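Long-range contact in putative thiosugar synthase (Amycolatopsis orientalis, PDB 4N6F), which probably acts as a ThiG-like synthase that takes sulphur from a carrier protein to build a 2-thiosugar, and binds a sugar phosphate in its barrel: residues A129-I143 and A152-M164. Numbering follows the deposited sequence.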
loop_
_atom_site.group_PDB
_atom_site.type_symbol
_atom_site.label_atom_id
_atom_site.label_comp_id
_atom_site.label_asym_id
_atom_site.label_seq_id
_atom_site.Cartn_x
_atom_site.Cartn_y
_atom_site.Cartn_z
ATOM N N ALA A 129 -14.251 -27.554 12.267
ATOM C CA ALA A 129 -14.020 -27.673 10.823
ATOM C C ALA A 129 -14.201 -29.104 10.343
ATOM O O ALA A 129 -14.925 -29.353 9.382
ATOM C CB ALA A 129 -12.636 -27.149 10.455
ATOM N N ARG A 130 -13.558 -30.052 11.020
ATOM C CA ARG A 130 -13.686 -31.481 10.663
ATOM C C ARG A 130 -15.131 -31.968 10.702
ATOM O O ARG A 130 -15.579 -32.692 9.814
ATOM C CB ARG A 130 -12.830 -32.345 11.591
ATOM C CG ARG A 130 -11.344 -32.264 11.292
ATOM C CD ARG A 130 -10.517 -32.942 12.371
ATOM N NE ARG A 130 -9.093 -32.918 12.037
ATOM C CZ ARG A 130 -8.091 -33.043 12.909
ATOM N NH1 ARG A 130 -8.322 -33.210 14.210
ATOM N NH2 ARG A 130 -6.838 -33.001 12.471
ATOM N N GLU A 131 -15.871 -31.557 11.721
ATOM C CA GLU A 131 -17.272 -31.970 11.833
ATOM C C GLU A 131 -18.111 -31.384 10.695
ATOM O O GLU A 131 -18.926 -32.087 10.094
ATOM C CB GLU A 131 -17.836 -31.557 13.185
ATOM C CG GLU A 131 -19.051 -32.349 13.617
ATOM C CD GLU A 131 -19.442 -32.047 15.054
ATOM O OE1 GLU A 131 -20.613 -31.671 15.272
ATOM O OE2 GLU A 131 -18.573 -32.164 15.954
ATOM N N LEU A 132 -17.908 -30.102 10.386
ATOM C CA LEU A 132 -18.646 -29.479 9.275
ATOM C C LEU A 132 -18.212 -29.982 7.904
ATOM O O LEU A 132 -19.036 -30.074 6.999
ATOM C CB LEU A 132 -18.570 -27.958 9.354
ATOM C CG LEU A 132 -19.351 -27.378 10.542
ATOM C CD1 LEU A 132 -19.140 -25.883 10.674
ATOM C CD2 LEU A 132 -20.839 -27.686 10.439
ATOM N N ARG A 133 -16.931 -30.330 7.757
ATOM C CA ARG A 133 -16.423 -30.908 6.499
ATOM C C ARG A 133 -17.019 -32.283 6.215
ATOM O O ARG A 133 -17.269 -32.620 5.051
ATOM C CB ARG A 133 -14.890 -31.005 6.505
ATOM C CG ARG A 133 -14.170 -29.685 6.230
ATOM C CD ARG A 133 -14.477 -29.139 4.847
ATOM N NE ARG A 133 -14.127 -30.099 3.806
ATOM C CZ ARG A 133 -14.712 -30.206 2.612
ATOM N NH1 ARG A 133 -14.288 -31.127 1.750
ATOM N NH2 ARG A 133 -15.720 -29.413 2.267
ATOM N N ALA A 134 -17.255 -33.071 7.267
ATOM C CA ALA A 134 -17.901 -34.391 7.115
ATOM C C ALA A 134 -19.296 -34.272 6.514
ATOM O O ALA A 134 -19.768 -35.186 5.846
ATOM C CB ALA A 134 -17.970 -35.119 8.452
ATOM N N GLU A 135 -19.947 -33.137 6.742
ATOM C CA GLU A 135 -21.252 -32.858 6.133
ATOM C C GLU A 135 -21.193 -32.086 4.805
ATOM O O GLU A 135 -22.213 -31.612 4.320
ATOM C CB GLU A 135 -22.111 -32.083 7.111
ATOM C CG GLU A 135 -22.349 -32.823 8.410
ATOM C CD GLU A 135 -23.070 -31.962 9.413
ATOM O OE1 GLU A 135 -22.763 -32.074 10.614
ATOM O OE2 GLU A 135 -23.932 -31.159 9.001
ATOM N N GLY A 136 -20.008 -31.959 4.219
ATOM C CA GLY A 136 -19.866 -31.279 2.930
ATOM C C GLY A 136 -20.002 -29.760 2.932
ATOM O O GLY A 136 -20.194 -29.160 1.874
ATOM N N MET A 137 -19.898 -29.121 4.092
ATOM C CA MET A 137 -19.843 -27.658 4.122
ATOM C C MET A 137 -18.483 -27.158 3.619
ATOM O O MET A 137 -17.451 -27.811 3.809
ATOM C CB MET A 137 -20.117 -27.118 5.521
ATOM C CG MET A 137 -21.543 -27.340 5.989
ATOM S SD MET A 137 -22.147 -26.012 7.044
ATOM C CE MET A 137 -22.650 -24.824 5.806
ATOM N N GLU A 138 -18.496 -25.997 2.980
ATOM C CA GLU A 138 -17.280 -25.365 2.484
ATOM C C GLU A 138 -16.887 -24.277 3.468
ATOM O O GLU A 138 -17.700 -23.416 3.788
ATOM C CB GLU A 138 -17.517 -24.803 1.088
ATOM C CG GLU A 138 -17.746 -25.875 0.015
ATOM C CD GLU A 138 -16.461 -26.523 -0.510
ATOM O OE1 GLU A 138 -16.580 -27.496 -1.286
ATOM O OE2 GLU A 138 -15.332 -26.069 -0.185
ATOM N N LEU A 139 -15.642 -24.310 3.949
ATOM C CA LEU A 139 -15.258 -23.545 5.131
ATOM C C LEU A 139 -14.121 -22.577 4.914
ATOM O O LEU A 139 -13.140 -22.899 4.251
ATOM C CB LEU A 139 -14.866 -24.486 6.274
ATOM C CG LEU A 139 -15.906 -25.527 6.675
ATOM C CD1 LEU A 139 -15.327 -26.385 7.781
ATOM C CD2 LEU A 139 -17.205 -24.882 7.134
ATOM N N LEU A 140 -14.276 -21.395 5.513
ATOM C CA LEU A 140 -13.237 -20.398 5.642
ATOM C C LEU A 140 -13.064 -20.100 7.137
ATOM O O LEU A 140 -13.690 -19.169 7.675
ATOM C CB LEU A 140 -13.601 -19.131 4.864
ATOM C CG LEU A 140 -13.612 -19.234 3.331
ATOM C CD1 LEU A 140 -14.931 -19.749 2.795
ATOM C CD2 LEU A 140 -13.331 -17.877 2.707
ATOM N N PRO A 141 -12.224 -20.903 7.818
ATOM C CA PRO A 141 -11.953 -20.717 9.238
ATOM C C PRO A 141 -10.939 -19.618 9.533
ATOM O O PRO A 141 -10.112 -19.284 8.687
ATOM C CB PRO A 141 -11.431 -22.086 9.688
ATOM C CG PRO A 141 -10.926 -22.749 8.453
ATOM C CD PRO A 141 -11.600 -22.130 7.280
ATOM N N PHE A 142 -11.020 -19.077 10.744
ATOM C CA PHE A 142 -10.147 -18.012 11.228
ATOM C C PHE A 142 -9.242 -18.626 12.288
ATOM O O PHE A 142 -9.730 -19.292 13.212
ATOM C CB PHE A 142 -11.020 -16.908 11.836
ATOM C CG PHE A 142 -10.308 -15.606 12.120
ATOM C CD1 PHE A 142 -9.187 -15.207 11.413
ATOM C CD2 PHE A 142 -10.825 -14.742 13.067
ATOM C CE1 PHE A 142 -8.569 -13.993 11.684
ATOM C CE2 PHE A 142 -10.211 -13.527 13.349
ATOM C CZ PHE A 142 -9.082 -13.149 12.654
ATOM N N ILE A 143 -7.931 -18.443 12.132
ATOM C CA ILE A 143 -6.950 -18.964 13.083
ATOM C C ILE A 143 -5.855 -17.955 13.401
ATOM O O ILE A 143 -5.577 -17.033 12.616
ATOM C CB ILE A 143 -6.269 -20.266 12.585
ATOM C CG1 ILE A 143 -5.484 -20.037 11.291
ATOM C CG2 ILE A 143 -7.303 -21.364 12.377
ATOM C CD1 ILE A 143 -4.460 -21.114 10.993
ATOM N N ALA A 152 -3.656 -28.971 9.379
ATOM C CA ALA A 152 -4.819 -29.793 9.685
ATOM C C ALA A 152 -6.038 -29.256 8.927
ATOM O O ALA A 152 -6.868 -30.027 8.441
ATOM C CB ALA A 152 -5.078 -29.799 11.185
ATOM N N LEU A 153 -6.144 -27.931 8.819
ATOM C CA LEU A 153 -7.286 -27.325 8.124
ATOM C C LEU A 153 -7.232 -27.549 6.620
ATOM O O LEU A 153 -8.260 -27.800 5.990
ATOM C CB LEU A 153 -7.436 -25.838 8.479
ATOM C CG LEU A 153 -7.911 -25.632 9.920
ATOM C CD1 LEU A 153 -7.837 -24.166 10.306
ATOM C CD2 LEU A 153 -9.314 -26.183 10.164
ATOM N N GLU A 154 -6.036 -27.503 6.043
ATOM C CA GLU A 154 -5.888 -27.852 4.635
ATOM C C GLU A 154 -6.229 -29.323 4.410
ATOM O O GLU A 154 -6.932 -29.663 3.473
ATOM C CB GLU A 154 -4.480 -27.542 4.113
ATOM C CG GLU A 154 -4.259 -28.052 2.689
ATOM C CD GLU A 154 -2.981 -27.547 2.028
ATOM O OE1 GLU A 154 -2.099 -26.979 2.712
ATOM O OE2 GLU A 154 -2.861 -27.720 0.796
ATOM N N GLU A 155 -5.735 -30.200 5.271
ATOM C CA GLU A 155 -6.029 -31.626 5.130
ATOM C C GLU A 155 -7.524 -31.919 5.216
ATOM O O GLU A 155 -8.044 -32.733 4.448
ATOM C CB GLU A 155 -5.276 -32.441 6.186
ATOM C CG GLU A 155 -5.388 -33.947 5.986
ATOM C CD GLU A 155 -4.592 -34.737 7.007
ATOM O OE1 GLU A 155 -4.893 -34.630 8.216
ATOM O OE2 GLU A 155 -3.667 -35.468 6.597
ATOM N N ALA A 156 -8.214 -31.248 6.136
ATOM C CA ALA A 156 -9.679 -31.383 6.249
ATOM C C ALA A 156 -10.436 -30.883 5.017
ATOM O O ALA A 156 -11.596 -31.224 4.820
ATOM C CB ALA A 156 -10.186 -30.674 7.499
ATOM N N GLY A 157 -9.772 -30.087 4.183
ATOM C CA GLY A 157 -10.331 -29.661 2.902
ATOM C C GLY A 157 -11.002 -28.302 2.978
ATOM O O GLY A 157 -11.908 -28.019 2.209
ATOM N N CYS A 158 -10.552 -27.449 3.899
ATOM C CA CYS A 158 -11.044 -26.081 3.958
ATOM C C CYS A 158 -10.737 -25.341 2.649
ATOM O O CYS A 158 -9.736 -25.623 1.991
ATOM C CB CYS A 158 -10.485 -25.373 5.186
ATOM S SG CYS A 158 -11.162 -26.078 6.730
ATOM N N ALA A 159 -11.629 -24.428 2.256
ATOM C CA ALA A 159 -11.508 -23.723 0.980
ATOM C C ALA A 159 -10.408 -22.663 1.024
ATOM O O ALA A 159 -9.654 -22.493 0.071
ATOM C CB ALA A 159 -12.840 -23.081 0.607
ATOM N N ALA A 160 -10.338 -21.947 2.138
ATOM C CA ALA A 160 -9.381 -20.868 2.331
ATOM C C ALA A 160 -9.195 -20.684 3.831
ATOM O O ALA A 160 -10.021 -21.145 4.623
ATOM C CB ALA A 160 -9.891 -19.580 1.706
ATOM N N LEU A 161 -8.103 -20.026 4.203
ATOM C CA LEU A 161 -7.742 -19.802 5.597
ATOM C C LEU A 161 -7.714 -18.329 5.887
ATOM O O LEU A 161 -7.016 -17.586 5.214
ATOM C CB LEU A 161 -6.328 -20.316 5.867
ATOM C CG LEU A 161 -6.133 -21.527 6.748
ATOM C CD1 LEU A 161 -4.647 -21.681 7.028
ATOM C CD2 LEU A 161 -6.911 -21.376 8.053
ATOM N N ARG A 162 -8.448 -17.907 6.896
ATOM C CA ARG A 162 -8.317 -16.550 7.398
ATOM C C ARG A 162 -7.327 -16.612 8.556
ATOM O O ARG A 162 -7.454 -17.461 9.450
ATOM C CB ARG A 162 -9.676 -15.994 7.826
ATOM C CG ARG A 162 -10.686 -15.899 6.681
ATOM C CD ARG A 162 -12.125 -16.145 7.138
ATOM N NE ARG A 162 -12.474 -15.266 8.248
ATOM C CZ ARG A 162 -13.175 -15.617 9.331
ATOM N NH1 ARG A 162 -13.387 -14.714 10.282
ATOM N NH2 ARG A 162 -13.652 -16.843 9.487
ATOM N N VAL A 163 -6.328 -15.732 8.517
ATOM C CA VAL A 163 -5.213 -15.765 9.466
ATOM C C VAL A 163 -5.094 -14.406 10.166
ATOM O O VAL A 163 -5.113 -13.368 9.516
ATOM C CB VAL A 163 -3.896 -16.125 8.732
ATOM C CG1 VAL A 163 -2.703 -16.032 9.662
ATOM C CG2 VAL A 163 -3.989 -17.532 8.153
ATOM N N MET A 164 -4.983 -14.419 11.493
ATOM C CA MET A 164 -5.038 -13.190 12.278
ATOM C C MET A 164 -3.749 -12.410 12.147
ATOM O O MET A 164 -2.675 -12.946 12.381
ATOM C CB MET A 164 -5.325 -13.479 13.749
ATOM C CG MET A 164 -5.237 -12.252 14.653
ATOM S SD MET A 164 -5.992 -12.480 16.280
ATOM C CE MET A 164 -7.591 -11.742 16.009
HETATM O O HOH W 1 -7.461 -32.482 9.608
HETATM O O HOH W 2 -12.426 -33.202 2.655
HETATM O O HOH W 3 -14.188 -26.279 2.455
#
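Phe-142 pairs with Arg-162, and Ile-143 with Val-163, where the axes of parallel strands 138-143 and 161-164 come within 4.7 Å, 18° apart, Arg-162 giving its N to Pro-141 O and its O to Ile-143 N, while helices 129-134 and 152-156 run nearly parallel to each other on the outer side of the strands. On the helix-facing side of the sheet, Leu-153 splits its methyls: CD1 meets Ile-143 CG2 (3.5 Å) and the flank of the Pro-141 ring, and CD2 presses tightly on Ala-129 CB. Cys-158 SG closes against Pro-141 CG at 3.8 Å. Near the C-terminal end of helix 122-134, Arg-133, bent at both middle torsions, brings NE to Ala-156 O (2.9 Å) at the end of helix 147-156; NH2 bonds Met-137 O, and Gly-157 O sits over one face. Replacing Arg-133 by a leucine would probably leave Ala-156 O without its direct cross-segment donor and take the NH2 bond from Met-137 O. On the opposite face, Arg-162 NH2 reaches Leu-140 O (2.9 Å), and Phe-142 CB lies over one guanidinium face toward its rim, ring and guanidinium planes 23° apart. Salt bridges to Glu-194 and Asp-112 further fix this arginine. Phe-142, its CG anti to the backbone N (chi1 -168°), sets CE1 near Met-164 CB. Both pocket residues touch the bound fructose 6-phosphate. Strand 138-143, helix 147-156 and strand 161-164 form a right-handed beta-alpha-beta unit of the TIM barrel, with helix 122-134 packed beside helix 147-156.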